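Long-range contacts in uncharacterized protein (Magnetospirillum magneticum, PDB 3BHW), which is the BREX protein BrxA, probably part of a type 1 bacteriophage-exclusion system that blocks replication of double-stranded phage DNA without degrading it: residues A[6-11]-A[97-102]; A[10-15]-A[152-157]; A[68-73]-A[183-188]; A[17-22]-A[88-93]. One frame throughout, in Å; residues are numbered along the deposited sequence.

Contact 1 of 4, residues A[6-11]-A[97-102]; sequences PRYKAD and HSTLLG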
loop_
_atom_site.group_PDB
_atom_site.type_symbol
_atom_site.label_atom_id
_atom_site.label_comp_id
_atom_site.label_asym_id
_atom_site.label_seq_id
_atom_site.Cartn_x
_atom_site.Cartn_y
_atom_site.Cartn_z
ATOM N N PRO A 6 2.055 13.022 -14.140
ATOM C CA PRO A 6 0.853 13.219 -13.338
ATOM C C PRO A 6 1.115 12.846 -11.898
ATOM O O PRO A 6 1.754 11.831 -11.632
ATOM C CB PRO A 6 -0.153 12.235 -13.946
ATOM C CG PRO A 6 0.638 11.333 -14.891
ATOM C CD PRO A 6 2.097 11.687 -14.749
ATOM N N ARG A 7 0.615 13.655 -10.973
ATOM C CA ARG A 7 0.929 13.459 -9.570
ATOM C C ARG A 7 0.177 12.240 -9.060
ATOM O O ARG A 7 0.743 11.380 -8.396
ATOM C CB ARG A 7 0.536 14.695 -8.769
ATOM C CG ARG A 7 0.900 14.572 -7.311
ATOM C CD ARG A 7 0.646 15.850 -6.508
ATOM N NE ARG A 7 0.814 15.573 -5.068
ATOM C CZ ARG A 7 1.994 15.481 -4.456
ATOM N NH1 ARG A 7 2.064 15.182 -3.158
ATOM N NH2 ARG A 7 3.128 15.685 -5.150
ATOM N N TYR A 8 -1.101 12.169 -9.383
ATOM C CA TYR A 8 -1.970 11.144 -8.855
ATOM C C TYR A 8 -2.307 10.181 -9.963
ATOM O O TYR A 8 -2.672 10.605 -11.059
ATOM C CB TYR A 8 -3.233 11.784 -8.293
ATOM C CG TYR A 8 -2.926 12.682 -7.103
ATOM C CD1 TYR A 8 -2.403 12.163 -5.915
ATOM C CD2 TYR A 8 -3.168 14.047 -7.176
ATOM C CE1 TYR A 8 -2.131 12.988 -4.818
ATOM C CE2 TYR A 8 -2.892 14.887 -6.116
ATOM C CZ TYR A 8 -2.351 14.363 -4.943
ATOM O OH TYR A 8 -2.128 15.235 -3.915
ATOM N N LYS A 9 -2.145 8.892 -9.700
ATOM C CA LYS A 9 -2.512 7.883 -10.676
ATOM C C LYS A 9 -3.329 6.800 -10.032
ATOM O O LYS A 9 -3.343 6.684 -8.810
ATOM C CB LYS A 9 -1.297 7.293 -11.378
ATOM C CG LYS A 9 -0.069 7.125 -10.558
ATOM C CD LYS A 9 1.104 7.169 -11.540
ATOM C CE LYS A 9 2.389 7.735 -10.946
ATOM N NZ LYS A 9 3.431 7.928 -12.022
ATOM N N ALA A 10 -4.011 6.011 -10.856
ATOM C CA ALA A 10 -4.956 5.033 -10.390
ATOM C C ALA A 10 -4.348 3.633 -10.204
ATOM O O ALA A 10 -5.079 2.716 -9.849
ATOM C CB ALA A 10 -6.144 4.972 -11.336
ATOM N N ASP A 11 -3.036 3.468 -10.415
ATOM C CA ASP A 11 -2.434 2.121 -10.358
ATOM C C ASP A 11 -2.789 1.371 -9.050
ATOM O O ASP A 11 -3.043 0.160 -9.067
ATOM C CB ASP A 11 -0.917 2.166 -10.540
ATOM C CG ASP A 11 -0.500 2.585 -11.947
ATOM O OD1 ASP A 11 -1.246 2.346 -12.925
ATOM O OD2 ASP A 11 0.610 3.121 -12.090
ATOM N N HIS A 97 4.841 3.613 -3.362
ATOM C CA HIS A 97 4.474 3.420 -4.763
ATOM C C HIS A 97 3.334 4.357 -5.180
ATOM O O HIS A 97 3.165 4.686 -6.368
ATOM C CB HIS A 97 4.071 1.938 -4.938
ATOM C CG HIS A 97 3.543 1.606 -6.289
ATOM N ND1 HIS A 97 2.193 1.634 -6.567
ATOM C CD2 HIS A 97 4.156 1.177 -7.415
ATOM C CE1 HIS A 97 2.005 1.290 -7.829
ATOM N NE2 HIS A 97 3.179 1.016 -8.367
ATOM N N SER A 98 2.522 4.774 -4.220
ATOM C CA SER A 98 1.306 5.559 -4.525
ATOM C C SER A 98 1.122 6.900 -3.779
ATOM O O SER A 98 0.680 6.928 -2.656
ATOM C CB SER A 98 0.058 4.715 -4.375
ATOM O OG SER A 98 -1.136 5.493 -4.495
ATOM N N THR A 99 1.428 8.017 -4.443
ATOM C CA THR A 99 1.139 9.339 -3.879
ATOM C C THR A 99 -0.356 9.507 -3.600
ATOM O O THR A 99 -0.729 10.240 -2.705
ATOM C CB THR A 99 1.731 10.447 -4.805
ATOM O OG1 THR A 99 3.139 10.179 -4.975
ATOM C CG2 THR A 99 1.554 11.829 -4.196
ATOM N N LEU A 100 -1.223 8.868 -4.393
ATOM C CA LEU A 100 -2.644 8.982 -4.166
ATOM C C LEU A 100 -3.026 8.418 -2.780
ATOM O O LEU A 100 -3.814 9.044 -2.032
ATOM C CB LEU A 100 -3.443 8.300 -5.289
ATOM C CG LEU A 100 -4.954 8.363 -5.156
ATOM C CD1 LEU A 100 -5.445 9.716 -5.573
ATOM C CD2 LEU A 100 -5.538 7.215 -6.016
ATOM N N LEU A 101 -2.483 7.244 -2.446
ATOM C CA LEU A 101 -2.664 6.646 -1.108
ATOM C C LEU A 101 -1.971 7.484 -0.027
ATOM O O LEU A 101 -2.574 7.879 0.967
ATOM C CB LEU A 101 -2.152 5.213 -1.063
ATOM C CG LEU A 101 -2.242 4.552 0.322
ATOM C CD1 LEU A 101 -3.698 4.352 0.820
ATOM C CD2 LEU A 101 -1.532 3.204 0.229
ATOM N N GLY A 102 -0.688 7.769 -0.221
ATOM C CA GLY A 102 0.060 8.521 0.792
ATOM C C GLY A 102 -0.585 9.860 1.162
ATOM O O GLY A 102 -0.723 10.167 2.363
HETATM O O HOH W 1 3.284 11.012 -7.985
HETATM O O HOH W 2 -1.205 4.798 -7.506
HETATM O O HOH W 3 -0.652 8.045 -7.193
#
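The 6-11 segment is an irregular stretch of the N-terminal arm, and it crosses the start of helix 99-112 with end-to-end directions 112° apart. The two backbones come closest at Tyr8 and Leu100, whose CA atoms are 5.2 Å apart. No direct hydrogen bond joins the segments; three waters do. One links Arg7 O to Thr99 OG1, one links Lys9 O to Ser98 OG, and one accepts from both Lys9 N and Leu100 N. Ser98 is the N-cap of the helix, and Ser98 OG also accepts from Leu101 N at 3.0 Å.

Thr99 turns CG2 toward the arm, anti to its own backbone N. Thr99 CG2 sits over one face of the Arg7 guanidinium, toward its rim, 3.5 Å from Arg7 NH1. Arg7 reaches it with an extended chain, and Arg7 NE donates in the guanidinium plane to Tyr8 OH at 3.2 Å. Arg7 CG lies over the centre of the Tyr8 ring. The edge of that ring meets the helix: Tyr8 CD1 is 3.6 Å from Leu100 CA. Leu100 CD2 lies 3.6 Å from Lys9 O.

Asp103, one turn further along helix 99-112, takes a salt bridge from Arg7 NH1 and a hydrogen bond with Tyr8 OH. Tyr8 and Leu100 both pack on helix 122-135, through Tyr128 and Cys132 for Tyr8 and Trp125 and Leu129 for Leu100.

Contact 2 of 4, residues A[10-15]-A[152-157]; sequences ADIGGG and DCVYRI
A short 3-10 turn in the N-terminal arm, ending at Gly14, packs against the middle of helix 145-161 in this all-helical BrxA fold. The turn is held by its own backbone bonds, Gly13 N to Ala10 O and Gly14 N to Asp11 O. The backbones come closest at Gly13, where Gly13 CA lies 5.6 Å from Cys153 CA.

Ile12 supplies the apolar half of the contact. In the conformer described, CG1 is anti to the backbone N (chi1 -163°), and with chi2 at -107° CD1 ends against the helix. Ile12 CD1 touches Val154 CG2 at 3.7 Å and Ile157 CD1 at 3.6 Å. The first pair of side chains crosses at about a right angle, and the second meets tip to tip. Helices 99-112 and 83-97 also pack here, so the contact is buried.

Cys153 supplies the other half. Its SG, anti to the backbone N at chi1 -179°, lies near the carbonyl oxygens of Ile12, in the turn, and Gly15, just after it. Gly15 O also accepts a hydrogen bond from Arg66 NH2. The Arg156 guanidinium comes edge-on to Gly15, with Arg156 NH1 4.4 Å from Gly15 CA. Cys153 SG lies 3.3 Å from Gly15 O and 3.4 Å from Ile12 O.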
loop_
_atom_site.group_PDB
_atom_site.type_symbol
_atom_site.label_atom_id
_atom_site.label_comp_id
_atom_site.label_asym_id
_atom_site.label_seq_id
_atom_site.Cartn_x
_atom_site.Cartn_y
_atom_site.Cartn_z
ATOM N N ALA A 10 -4.011 6.011 -10.856
ATOM C CA ALA A 10 -4.956 5.033 -10.390
ATOM C C ALA A 10 -4.348 3.633 -10.204
ATOM O O ALA A 10 -5.079 2.716 -9.849
ATOM C CB ALA A 10 -6.144 4.972 -11.336
ATOM N N ASP A 11 -3.036 3.468 -10.415
ATOM C CA ASP A 11 -2.434 2.121 -10.358
ATOM C C ASP A 11 -2.789 1.371 -9.050
ATOM O O ASP A 11 -3.043 0.160 -9.067
ATOM C CB ASP A 11 -0.917 2.166 -10.540
ATOM C CG ASP A 11 -0.500 2.585 -11.947
ATOM O OD1 ASP A 11 -1.246 2.346 -12.925
ATOM O OD2 ASP A 11 0.610 3.121 -12.090
ATOM N N ILE A 12 -2.840 2.118 -7.948
ATOM C CA ILE A 12 -3.129 1.564 -6.626
ATOM C C ILE A 12 -4.425 0.736 -6.590
ATOM O O ILE A 12 -4.541 -0.208 -5.800
ATOM C CB ILE A 12 -3.086 2.694 -5.558
ATOM C CG1 ILE A 12 -2.962 2.146 -4.126
ATOM C CG2 ILE A 12 -4.258 3.689 -5.733
ATOM C CD1 ILE A 12 -4.229 2.252 -3.302
ATOM N N GLY A 13 -5.369 1.063 -7.474
ATOM C CA GLY A 13 -6.662 0.389 -7.532
ATOM C C GLY A 13 -6.634 -1.040 -8.035
ATOM O O GLY A 13 -7.642 -1.757 -7.934
ATOM N N GLY A 14 -5.502 -1.451 -8.590
ATOM C CA GLY A 14 -5.373 -2.818 -9.111
ATOM C C GLY A 14 -5.446 -3.913 -8.058
ATOM O O GLY A 14 -5.743 -5.090 -8.368
ATOM N N GLY A 15 -5.178 -3.551 -6.805
ATOM C CA GLY A 15 -5.310 -4.507 -5.709
ATOM C C GLY A 15 -4.843 -3.994 -4.356
ATOM O O GLY A 15 -4.039 -3.036 -4.267
ATOM N N ASP A 152 -12.920 1.265 -3.157
ATOM C CA ASP A 152 -13.032 -0.015 -2.474
ATOM C C ASP A 152 -11.649 -0.526 -2.070
ATOM O O ASP A 152 -11.466 -1.011 -0.945
ATOM C CB ASP A 152 -13.733 -1.061 -3.342
ATOM C CG ASP A 152 -15.268 -0.921 -3.333
ATOM O OD1 ASP A 152 -15.786 0.011 -2.680
ATOM O OD2 ASP A 152 -15.945 -1.762 -3.981
ATOM N N CYS A 153 -10.687 -0.376 -2.978
ATOM C CA CYS A 153 -9.339 -0.869 -2.724
ATOM C C CYS A 153 -8.662 -0.052 -1.652
ATOM O O CYS A 153 -8.035 -0.588 -0.788
ATOM C CB CYS A 153 -8.509 -0.880 -3.992
ATOM S SG CYS A 153 -6.858 -1.500 -3.710
ATOM N N VAL A 154 -8.741 1.265 -1.721
ATOM C CA VAL A 154 -8.164 2.090 -0.663
ATOM C C VAL A 154 -8.751 1.741 0.708
ATOM O O VAL A 154 -8.014 1.608 1.711
ATOM C CB VAL A 154 -8.291 3.563 -1.009
ATOM C CG1 VAL A 154 -7.941 4.412 0.187
ATOM C CG2 VAL A 154 -7.327 3.875 -2.135
ATOM N N TYR A 155 -10.070 1.611 0.802
ATOM C CA TYR A 155 -10.636 1.285 2.114
ATOM C C TYR A 155 -10.292 -0.119 2.563
ATOM O O TYR A 155 -10.121 -0.371 3.775
ATOM C CB TYR A 155 -12.144 1.497 2.104
ATOM C CG TYR A 155 -12.532 2.961 2.299
ATOM C CD1 TYR A 155 -12.545 3.896 1.240
ATOM C CD2 TYR A 155 -12.892 3.412 3.574
ATOM C CE1 TYR A 155 -12.921 5.247 1.475
ATOM C CE2 TYR A 155 -13.240 4.736 3.810
ATOM C CZ TYR A 155 -13.256 5.648 2.764
ATOM O OH TYR A 155 -13.616 6.948 3.085
ATOM N N ARG A 156 -10.159 -1.060 1.621
ATOM C CA ARG A 156 -9.752 -2.421 1.970
ATOM C C ARG A 156 -8.315 -2.411 2.574
ATOM O O ARG A 156 -8.029 -3.077 3.599
ATOM C CB ARG A 156 -9.784 -3.329 0.729
ATOM C CG ARG A 156 -9.618 -4.762 0.999
ATOM C CD ARG A 156 -10.234 -5.628 -0.118
ATOM N NE ARG A 156 -9.498 -5.526 -1.369
ATOM C CZ ARG A 156 -9.893 -4.839 -2.442
ATOM N NH1 ARG A 156 -9.115 -4.817 -3.507
ATOM N NH2 ARG A 156 -11.039 -4.161 -2.457
ATOM N N ILE A 157 -7.410 -1.636 1.973
ATOM C CA ILE A 157 -6.058 -1.476 2.504
ATOM C C ILE A 157 -6.109 -0.993 3.946
ATOM O O ILE A 157 -5.383 -1.490 4.800
ATOM C CB ILE A 157 -5.255 -0.472 1.646
ATOM C CG1 ILE A 157 -4.786 -1.165 0.385
ATOM C CG2 ILE A 157 -3.976 -0.099 2.352
ATOM C CD1 ILE A 157 -4.282 -0.227 -0.676
#

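Contact 3 of 4, residues A[68-73]-A[183-188]; sequences ETMGPE and SYLREN
Tyr184 has CG anti to its backbone N (chi1 172°), which carries the ring from helix 179-187 across to the loop before helix 72-80. Met70 has CG anti to its carbonyl carbon, and a bend at chi2 (-55°) brings SD beside the ring. The result is a Met-aromatic contact of the edge type. Met70 SD lies 5.2 Å from the centroid of the Tyr184 ring, far off the ring normal, and meets the ring at CE2. Beyond the sulfur, Met70 CE touches Leu185 CD2 at 3.6 Å.

The other edge of the ring faces Glu73. Glu73 CB is 3.6 Å from Tyr184 CE1. In the conformer described, a bend at chi2 folds the carboxylate back beside the ring, where it lies nearly coplanar with it, and OE1 is in the ring plane. Tyr184 is thus held between Met70 and Glu73 at two edges.

The phenol oxygen reaches the N-cap residue of helix 72-80. Gly71 N donates to Tyr184 OH over 2.7 Å, with a bent N-H...O angle of 139°. The hydroxyl in turn donates to a water, and that water donates to Glu73 OE1 and Asn188 OD1. One water therefore joins the phenol, a carboxylate and an amide.

Asn188, just past the end of helix 179-187, folds back over the ring. Asn188 ND2 sits 3.2 Å above the plane of the Tyr184 ring, toward the rim. Met70 and Leu185 also pack on Ala92 of helix 83-97. Tyr184 O accepts from both Asn188 N and Asn188 ND2, the latter at 2.8 Å and from above the carbonyl plane.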
loop_
_atom_site.group_PDB
_atom_site.type_symbol
_atom_site.label_atom_id
_atom_site.label_comp_id
_atom_site.label_asym_id
_atom_site.label_seq_id
_atom_site.Cartn_x
_atom_site.Cartn_y
_atom_site.Cartn_z
ATOM N N GLU A 68 9.321 -3.383 -5.061
ATOM C CA GLU A 68 10.601 -2.961 -5.651
ATOM C C GLU A 68 10.909 -1.477 -5.437
ATOM O O GLU A 68 11.977 -1.002 -5.810
ATOM C CB GLU A 68 10.700 -3.337 -7.123
ATOM C CG GLU A 68 9.851 -2.524 -8.032
ATOM C CD GLU A 68 10.342 -2.603 -9.464
ATOM O OE1 GLU A 68 11.078 -3.570 -9.774
ATOM O OE2 GLU A 68 9.991 -1.700 -10.257
ATOM N N THR A 69 9.984 -0.749 -4.812
ATOM C CA THR A 69 10.335 0.584 -4.306
ATOM C C THR A 69 11.224 0.487 -3.049
ATOM O O THR A 69 11.812 1.499 -2.657
ATOM C CB THR A 69 9.085 1.484 -3.972
ATOM O OG1 THR A 69 8.341 0.934 -2.896
ATOM C CG2 THR A 69 8.131 1.695 -5.137
ATOM N N MET A 70 11.343 -0.716 -2.466
ATOM C CA MET A 70 12.031 -0.958 -1.186
ATOM C C MET A 70 13.131 -1.983 -1.451
ATOM O O MET A 70 13.283 -2.461 -2.581
ATOM C CB MET A 70 11.097 -1.506 -0.114
ATOM C CG MET A 70 10.024 -0.554 0.335
ATOM S SD MET A 70 10.576 1.083 0.936
ATOM C CE MET A 70 9.033 1.572 1.697
ATOM N N GLY A 71 13.881 -2.329 -0.419
ATOM C CA GLY A 71 15.099 -3.093 -0.591
ATOM C C GLY A 71 15.001 -4.457 0.038
ATOM O O GLY A 71 13.966 -4.806 0.625
ATOM N N PRO A 72 16.075 -5.247 -0.083
ATOM C CA PRO A 72 16.066 -6.640 0.409
ATOM C C PRO A 72 15.693 -6.804 1.882
ATOM O O PRO A 72 15.110 -7.817 2.241
ATOM C CB PRO A 72 17.512 -7.083 0.184
ATOM C CG PRO A 72 17.949 -6.300 -0.984
ATOM C CD PRO A 72 17.351 -4.918 -0.754
ATOM N N GLU A 73 16.033 -5.838 2.724
ATOM C CA GLU A 73 15.763 -5.926 4.140
ATOM C C GLU A 73 14.245 -6.002 4.354
ATOM O O GLU A 73 13.724 -6.792 5.162
ATOM C CB GLU A 73 16.391 -4.703 4.834
ATOM C CG GLU A 73 17.924 -4.532 4.583
ATOM C CD GLU A 73 18.347 -4.099 3.148
ATOM O OE1 GLU A 73 17.642 -3.317 2.459
ATOM O OE2 GLU A 73 19.432 -4.547 2.712
ATOM N N SER A 183 12.193 1.205 11.817
ATOM C CA SER A 183 13.653 1.252 11.800
ATOM C C SER A 183 14.132 1.158 10.351
ATOM O O SER A 183 15.025 1.919 9.933
ATOM C CB SER A 183 14.255 0.163 12.734
ATOM O OG SER A 183 15.683 0.131 12.744
ATOM N N TYR A 184 13.538 0.247 9.581
ATOM C CA TYR A 184 13.890 0.134 8.174
ATOM C C TYR A 184 13.662 1.455 7.419
ATOM O O TYR A 184 14.546 1.922 6.723
ATOM C CB TYR A 184 13.139 -1.034 7.469
ATOM C CG TYR A 184 13.354 -1.029 5.967
ATOM C CD1 TYR A 184 14.429 -1.717 5.376
ATOM C CD2 TYR A 184 12.561 -0.229 5.132
ATOM C CE1 TYR A 184 14.676 -1.658 4.003
ATOM C CE2 TYR A 184 12.791 -0.171 3.737
ATOM C CZ TYR A 184 13.864 -0.890 3.197
ATOM O OH TYR A 184 14.105 -0.834 1.849
ATOM N N LEU A 185 12.502 2.065 7.661
ATOM C CA LEU A 185 12.124 3.325 7.002
ATOM C C LEU A 185 13.037 4.495 7.339
ATOM O O LEU A 185 13.393 5.251 6.439
ATOM C CB LEU A 185 10.666 3.678 7.286
ATOM C CG LEU A 185 9.564 2.811 6.657
ATOM C CD1 LEU A 185 8.230 3.274 7.232
ATOM C CD2 LEU A 185 9.557 2.763 5.062
ATOM N N ARG A 186 13.395 4.634 8.624
ATOM C CA ARG A 186 14.327 5.688 9.087
ATOM C C ARG A 186 15.678 5.450 8.442
ATOM O O ARG A 186 16.264 6.369 7.833
ATOM C CB ARG A 186 14.421 5.742 10.616
ATOM C CG ARG A 186 13.091 6.153 11.256
ATOM C CD ARG A 186 13.225 6.800 12.601
ATOM N NE ARG A 186 11.918 6.859 13.248
ATOM C CZ ARG A 186 11.387 5.841 13.918
ATOM N NH1 ARG A 186 12.063 4.695 14.041
ATOM N NH2 ARG A 186 10.189 5.965 14.467
ATOM N N GLU A 187 16.166 4.212 8.548
ATOM C CA GLU A 187 17.510 3.878 8.066
ATOM C C GLU A 187 17.667 4.057 6.555
ATOM O O GLU A 187 18.773 4.304 6.066
ATOM C CB GLU A 187 17.921 2.472 8.527
ATOM C CG GLU A 187 18.035 2.375 10.072
ATOM C CD GLU A 187 18.298 0.959 10.583
ATOM O OE1 GLU A 187 18.684 0.080 9.766
ATOM O OE2 GLU A 187 18.154 0.739 11.809
ATOM N N ASN A 188 16.539 3.960 5.842
ATOM C CA ASN A 188 16.484 4.160 4.406
ATOM C C ASN A 188 15.952 5.516 3.995
ATOM O O ASN A 188 15.654 5.731 2.805
ATOM C CB ASN A 188 15.758 3.009 3.746
ATOM C CG ASN A 188 16.581 1.759 3.775
ATOM O OD1 ASN A 188 17.432 1.537 2.897
ATOM N ND2 ASN A 188 16.369 0.945 4.782
HETATM O O HOH W 4 16.787 -0.934 1.273
#

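Contact 4 of 4, residues A[17-22]-A[88-93]; sequences LKLPES and QAVFAA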
loop_
_atom_site.group_PDB
_atom_site.type_symbol
_atom_site.label_atom_id
_atom_site.label_comp_id
_atom_site.label_asym_id
_atom_site.label_seq_id
_atom_site.Cartn_x
_atom_site.Cartn_y
_atom_site.Cartn_z
ATOM N N LEU A 17 -3.486 -5.000 -0.234
ATOM C CA LEU A 17 -2.130 -5.405 0.126
ATOM C C LEU A 17 -1.819 -6.877 -0.215
ATOM O O LEU A 17 -0.736 -7.185 -0.693
ATOM C CB LEU A 17 -1.852 -5.108 1.588
ATOM C CG LEU A 17 -2.051 -3.622 1.905
ATOM C CD1 LEU A 17 -1.740 -3.410 3.394
ATOM C CD2 LEU A 17 -1.205 -2.695 1.070
ATOM N N LYS A 18 -2.784 -7.747 0.027
ATOM C CA LYS A 18 -2.702 -9.156 -0.306
ATOM C C LYS A 18 -1.410 -9.775 0.182
ATOM O O LYS A 18 -0.525 -10.124 -0.592
ATOM C CB LYS A 18 -2.832 -9.318 -1.803
ATOM C CG LYS A 18 -4.239 -9.014 -2.316
ATOM C CD LYS A 18 -4.375 -9.479 -3.728
ATOM C CE LYS A 18 -5.788 -9.329 -4.180
ATOM N NZ LYS A 18 -6.608 -10.456 -3.724
ATOM N N LEU A 19 -1.324 -9.938 1.493
ATOM C CA LEU A 19 -0.081 -10.419 2.105
ATOM C C LEU A 19 0.403 -11.780 1.600
ATOM O O LEU A 19 1.610 -11.913 1.253
ATOM C CB LEU A 19 -0.179 -10.427 3.623
ATOM C CG LEU A 19 1.101 -10.943 4.246
ATOM C CD1 LEU A 19 2.307 -10.079 3.897
ATOM C CD2 LEU A 19 0.917 -11.035 5.740
ATOM N N PRO A 20 -0.498 -12.792 1.565
ATOM C CA PRO A 20 0.021 -14.085 1.140
ATOM C C PRO A 20 0.733 -14.029 -0.231
ATOM O O PRO A 20 1.849 -14.575 -0.419
ATOM C CB PRO A 20 -1.239 -14.964 1.092
ATOM C CG PRO A 20 -2.153 -14.329 2.136
ATOM C CD PRO A 20 -1.935 -12.864 1.922
ATOM N N GLU A 21 0.090 -13.403 -1.199
ATOM C CA GLU A 21 0.696 -13.278 -2.514
ATOM C C GLU A 21 1.971 -12.452 -2.436
ATOM O O GLU A 21 2.952 -12.732 -3.120
ATOM C CB GLU A 21 -0.239 -12.590 -3.474
ATOM C CG GLU A 21 -1.370 -13.478 -3.968
ATOM C CD GLU A 21 -2.604 -13.389 -3.111
ATOM O OE1 GLU A 21 -2.501 -12.961 -1.911
ATOM O OE2 GLU A 21 -3.683 -13.758 -3.639
ATOM N N SER A 22 1.961 -11.426 -1.600
ATOM C CA SER A 22 3.094 -10.533 -1.525
ATOM C C SER A 22 4.305 -11.278 -0.950
ATOM O O SER A 22 5.444 -10.986 -1.307
ATOM C CB SER A 22 2.779 -9.285 -0.667
ATOM O OG SER A 22 2.030 -8.331 -1.423
ATOM N N GLN A 88 2.461 -4.569 7.473
ATOM C CA GLN A 88 2.859 -3.183 7.603
ATOM C C GLN A 88 3.987 -2.810 6.640
ATOM O O GLN A 88 4.083 -1.674 6.200
ATOM C CB GLN A 88 3.265 -2.917 9.062
ATOM C CG GLN A 88 2.021 -2.841 9.970
ATOM C CD GLN A 88 2.344 -2.624 11.440
ATOM O OE1 GLN A 88 3.509 -2.519 11.816
ATOM N NE2 GLN A 88 1.306 -2.524 12.262
ATOM N N ALA A 89 4.870 -3.755 6.388
ATOM C CA ALA A 89 5.957 -3.556 5.434
ATOM C C ALA A 89 5.337 -3.452 4.047
ATOM O O ALA A 89 5.699 -2.566 3.220
ATOM C CB ALA A 89 6.928 -4.725 5.489
ATOM N N VAL A 90 4.356 -4.321 3.776
ATOM C CA VAL A 90 3.672 -4.190 2.486
ATOM C C VAL A 90 2.960 -2.815 2.401
ATOM O O VAL A 90 2.974 -2.141 1.335
ATOM C CB VAL A 90 2.713 -5.354 2.225
ATOM C CG1 VAL A 90 2.071 -5.120 0.858
ATOM C CG2 VAL A 90 3.486 -6.639 2.239
ATOM N N PHE A 91 2.360 -2.385 3.504
ATOM C CA PHE A 91 1.703 -1.071 3.578
ATOM C C PHE A 91 2.661 0.066 3.244
ATOM O O PHE A 91 2.321 0.964 2.451
ATOM C CB PHE A 91 1.062 -0.911 4.963
ATOM C CG PHE A 91 0.231 0.351 5.165
ATOM C CD1 PHE A 91 -0.719 0.831 4.232
ATOM C CD2 PHE A 91 0.365 1.039 6.370
ATOM C CE1 PHE A 91 -1.473 1.983 4.570
ATOM C CE2 PHE A 91 -0.381 2.150 6.667
ATOM C CZ PHE A 91 -1.307 2.628 5.789
ATOM N N ALA A 92 3.892 -0.017 3.707
ATOM C CA ALA A 92 4.847 1.061 3.514
ATOM C C ALA A 92 5.197 1.078 2.041
ATOM O O ALA A 92 5.351 2.163 1.478
ATOM C CB ALA A 92 6.109 0.758 4.319
ATOM N N ALA A 93 5.403 -0.116 1.471
ATOM C CA ALA A 93 5.685 -0.231 0.057
ATOM C C ALA A 93 4.537 0.329 -0.753
ATOM O O ALA A 93 4.758 1.014 -1.773
ATOM C CB ALA A 93 5.992 -1.682 -0.303
#
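Leu17 comes first, two residues before helix 19-31. Leu17 CA lies 6.4 Å from Val90 CA, the nearest CA pair of the two segments. The side chain has CG anti to the carbonyl carbon (chi1 -57°) and runs past Val90 in the opposite direction. Leu17 CB is 4.0 Å from Val90 CG1. Further out, Leu17 CD1 lies 4.1 Å from Phe91 CB. Leu17 O also rests on Val90, 3.8 Å from Val90 CG1.

Lys18 is the N-cap of the helix and turns away from helix 83-97. Leu19 begins the first turn. Its CG is anti to the backbone N, and Leu19 CD1 meets the other methyl of Val90, CG2, at 4.0 Å. Ser22 closes the turn: its N donates to Lys18 O. The OG of Ser22 lies 3.9 Å from Val90 CG1, and its CB meets Val90 CG2.

Val90 is the centre of the contact. One methyl branch serves Leu17 and Ser22, the other Leu19 and Ser22. Every touch across the two segments is van der Waals, and all five touching residues are buried.

Glu160 of helix 145-161 accepts from the backbone N of Leu17 and Lys18. Val78 of helix 72-80 packs on both Ser22 and Val90, so helices 72-80 and 145-161 border the contact between helices 19-31 and 83-97.

In the fold
Contacts 1, 2 and 4 follow one another along the N-terminal arm. The arm crosses helix 99-112, then helix 145-161, then enters helix 19-31 beside helix 83-97. Contacts 1 and 2 share Ala10 and Asp11, and their centres are about 10 Å apart. Ile12 of contact 2 packs on Ser98 and Leu100 of contact 1. Contact 4 is nested inside the chain loops closed by both. It meets contact 2 where Ile157 touches Leu17 and Phe91; their centres are about 12 Å apart. Contact 3 crosses the others along the chain. Its centre is about 14 Å from that of contact 4, which it touches at Ala92 and Ala93. Together they join distant parts of the helical chain around helix 83-97.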